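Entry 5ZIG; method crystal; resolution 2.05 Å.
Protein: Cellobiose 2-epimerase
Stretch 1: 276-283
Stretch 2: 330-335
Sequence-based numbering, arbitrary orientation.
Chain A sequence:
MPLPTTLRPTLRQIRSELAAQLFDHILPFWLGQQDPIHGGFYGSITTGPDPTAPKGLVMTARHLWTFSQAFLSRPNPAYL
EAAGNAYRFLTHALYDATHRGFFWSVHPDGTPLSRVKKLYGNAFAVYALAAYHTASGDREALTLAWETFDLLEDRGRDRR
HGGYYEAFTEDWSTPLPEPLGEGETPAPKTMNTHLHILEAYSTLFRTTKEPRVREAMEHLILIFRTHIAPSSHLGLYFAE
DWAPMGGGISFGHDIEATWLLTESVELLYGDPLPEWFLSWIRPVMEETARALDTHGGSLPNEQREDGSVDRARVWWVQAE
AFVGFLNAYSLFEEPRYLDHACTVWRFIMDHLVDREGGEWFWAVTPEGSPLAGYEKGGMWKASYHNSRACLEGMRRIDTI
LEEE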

# COMPACT_ATOMS: atom_id res chain seq x y z
N TRP A 276 6.71 -21.01 12.69
CA TRP A 276 5.32 -20.67 12.95
C TRP A 276 4.80 -19.65 11.94
O TRP A 276 3.65 -19.73 11.50
N PHE A 277 5.65 -18.70 11.53
CA PHE A 277 5.22 -17.72 10.54
C PHE A 277 5.00 -18.36 9.17
O PHE A 277 3.97 -18.13 8.51
N LEU A 278 5.96 -19.17 8.71
CA LEU A 278 5.76 -19.91 7.47
C LEU A 278 4.47 -20.71 7.51
O LEU A 278 3.62 -20.58 6.61
N SER A 279 4.28 -21.53 8.55
CA SER A 279 3.08 -22.35 8.64
C SER A 279 1.82 -21.49 8.65
O SER A 279 0.80 -21.86 8.06
N TRP A 280 1.88 -20.34 9.30
CA TRP A 280 0.73 -19.43 9.34
C TRP A 280 0.41 -18.89 7.95
O TRP A 280 -0.74 -18.96 7.49
N ILE A 281 1.42 -18.36 7.27
CA ILE A 281 1.17 -17.58 6.06
C ILE A 281 0.94 -18.47 4.85
O ILE A 281 0.22 -18.09 3.92
N ARG A 282 1.49 -19.69 4.85
CA ARG A 282 1.42 -20.55 3.67
C ARG A 282 -0.00 -20.80 3.20
O ARG A 282 -0.27 -20.63 1.99
N PRO A 283 -0.96 -21.18 4.05
CA PRO A 283 -2.32 -21.42 3.53
C PRO A 283 -2.99 -20.17 2.99
O PRO A 283 -3.84 -20.30 2.11
N SER A 330 10.29 -16.85 -2.67
CA SER A 330 11.44 -16.70 -1.79
C SER A 330 11.22 -17.35 -0.44
O SER A 330 12.19 -17.75 0.21
N LEU A 331 9.97 -17.46 0.00
CA LEU A 331 9.70 -18.05 1.31
C LEU A 331 9.70 -19.57 1.24
O LEU A 331 10.29 -20.23 2.10
N PHE A 332 9.04 -20.15 0.24
CA PHE A 332 8.79 -21.58 0.20
C PHE A 332 9.51 -22.27 -0.95
O PHE A 332 9.42 -23.50 -1.07
N GLU A 333 10.20 -21.52 -1.80
CA GLU A 333 11.04 -22.07 -2.86
C GLU A 333 10.26 -23.02 -3.77
O GLU A 333 10.77 -24.06 -4.22
N GLU A 334 9.01 -22.67 -4.04
CA GLU A 334 8.19 -23.45 -4.95
C GLU A 334 8.01 -22.67 -6.24
O GLU A 334 7.25 -21.69 -6.27
N PRO A 335 8.70 -23.06 -7.33
CA PRO A 335 8.72 -22.22 -8.53
C PRO A 335 7.34 -21.90 -9.10
O PRO A 335 7.22 -20.94 -9.87

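A recurring principle of helical packing is that an aromatic residue near the end of one helix can serve two kinds of neighbour at once, meeting aliphatic carbon on one part of its ring and the long arm of a basic residue on another. The contact between residues 276-283 and 330-335 of cellobiose 2-epimerase is a compact example, burying 375 Å² in all, with Phe-332, Arg-282 and Leu-278 covering the most surface.

Phe-332 closes the helical part of its stretch, and its CA-to-CB bond points toward the other helix. With chi1 in the m well, the ring reaches Leu-278, and CE1 of Phe-332 lies 3.8 Å from CB of Leu-278. The carbonyl oxygen of the same residue approaches the ring edge, O of Leu-278 standing 3.6 Å from CZ of Phe-332. O of Leu-278 already accepts the helical hydrogen bond from N of Arg-282, at 2.9 Å, so the aromatic edge settles beside a backbone group whose helical pairing is intact.

Arg-282 takes the ring face. Its first two chi angles are t, which extends the chain across the phenyl group and places CG 3.7 Å from the centroid of the Phe-332 ring, only 17° off the ring normal, a CH-pi contact. Farther along, chi3 departs from the standard wells at -110°, and the guanidinium presents one of its own faces to the ring, with NH2 of Arg-282 3.4 Å from CD1 of Phe-332. Its edge remains available for polar partners. There NH1 of Arg-282 forms a salt bridge with OE2 of Glu-334 at 3.4 Å; the accompanying hydrogen bond is weak, being long although its angle of 157° is favourable. Water 1 supplements this link: it accepts a weak hydrogen bond from NH1 of Arg-282 at 2.8 Å and donates one to OE1 of Glu-334 at 2.9 Å. Both carboxylate oxygens are thereby tied to the same nitrogen, one directly and one through solvent.

The remainder is aliphatic and aromatic packing around Leu-331, which also points toward the first stretch. Leu-278 starts sideways, but its m,t rotamer brings the end of the side chain nearer, and its CD2 meets CD2 of Leu-331 at 4.0 Å. The other methyl of Leu-331, CD1, lies 4.3 Å from CE2 of the buried Phe-277 and 4.5 Å from CG2 of Ile-281. Both methyls of Leu-331 lie within reach of Leu-278, and CD1 of Leu-331 also meets Phe-277 and Ile-281, so this leucine packs among three residues of the first stretch.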

# COMPACT_ATOMS: atom_id res chain seq x y z
CB TRP A 276 5.14 -20.17 14.40
CG TRP A 276 5.87 -18.89 14.80
CD1 TRP A 276 7.05 -18.80 15.49
CD2 TRP A 276 5.43 -17.54 14.57
NE1 TRP A 276 7.37 -17.47 15.69
CE2 TRP A 276 6.40 -16.68 15.13
CE3 TRP A 276 4.31 -16.97 13.95
CZ2 TRP A 276 6.29 -15.29 15.08
CZ3 TRP A 276 4.20 -15.58 13.90
CH2 TRP A 276 5.19 -14.76 14.46
CB PHE A 277 6.23 -16.57 10.43
CG PHE A 277 5.86 -15.56 9.38
CD1 PHE A 277 4.86 -14.63 9.63
CD2 PHE A 277 6.43 -15.59 8.13
CE1 PHE A 277 4.46 -13.73 8.64
CE2 PHE A 277 6.06 -14.69 7.14
CZ PHE A 277 5.07 -13.75 7.40
CB LEU A 278 6.96 -20.82 7.19
CG LEU A 278 8.30 -20.11 6.97
CD1 LEU A 278 9.38 -21.13 6.70
CD2 LEU A 278 8.23 -19.13 5.81
CB SER A 279 3.12 -23.23 9.89
OG SER A 279 4.30 -24.00 9.89
CB TRP A 280 1.04 -18.28 10.29
CG TRP A 280 0.06 -17.16 10.29
CD1 TRP A 280 -1.26 -17.23 10.00
CD2 TRP A 280 0.33 -15.78 10.61
NE1 TRP A 280 -1.84 -15.99 10.11
CE2 TRP A 280 -0.89 -15.08 10.50
CE3 TRP A 280 1.47 -15.08 11.02
CZ2 TRP A 280 -1.00 -13.70 10.76
CZ3 TRP A 280 1.36 -13.71 11.27
CH2 TRP A 280 0.14 -13.04 11.15
CB ILE A 281 2.35 -16.60 5.88
CG1 ILE A 281 2.10 -15.33 6.68
CG2 ILE A 281 2.61 -16.27 4.41
CD1 ILE A 281 0.89 -14.55 6.22
CB ARG A 282 2.15 -21.87 3.95
CG ARG A 282 2.72 -22.54 2.69
CD ARG A 282 2.96 -24.03 2.89
NE ARG A 282 4.39 -24.35 2.94
CZ ARG A 282 5.09 -24.81 1.91
NH1 ARG A 282 4.51 -25.02 0.73
NH2 ARG A 282 6.39 -25.07 2.05
CB PRO A 283 -3.06 -21.98 4.75
CG PRO A 283 -2.30 -21.49 5.90
CD PRO A 283 -0.88 -21.50 5.48
CB SER A 330 11.78 -15.22 -1.62
OG SER A 330 12.12 -14.64 -2.86
CB LEU A 331 8.35 -17.57 1.85
CG LEU A 331 8.25 -16.20 2.50
CD1 LEU A 331 6.86 -16.05 3.10
CD2 LEU A 331 9.32 -16.02 3.57
CB PHE A 332 7.28 -21.84 0.14
CG PHE A 332 6.51 -21.18 1.27
CD1 PHE A 332 6.58 -21.68 2.56
CD2 PHE A 332 5.74 -20.04 1.03
CE1 PHE A 332 5.87 -21.07 3.60
CE2 PHE A 332 5.05 -19.43 2.07
CZ PHE A 332 5.12 -19.94 3.36
CB GLU A 333 12.28 -22.75 -2.27
CG GLU A 333 12.99 -21.90 -1.22
CD GLU A 333 14.25 -22.57 -0.71
OE1 GLU A 333 15.35 -22.24 -1.21
OE2 GLU A 333 14.14 -23.45 0.17
CB GLU A 334 6.83 -23.79 -4.32
CG GLU A 334 6.93 -24.84 -3.22
CD GLU A 334 5.58 -25.25 -2.67
OE1 GLU A 334 4.65 -24.41 -2.70
OE2 GLU A 334 5.44 -26.41 -2.20
CB PRO A 335 9.55 -23.05 -9.52
CG PRO A 335 10.39 -23.91 -8.66
CD PRO A 335 9.49 -24.28 -7.52
O HOH W 1 2.75 -23.36 -0.75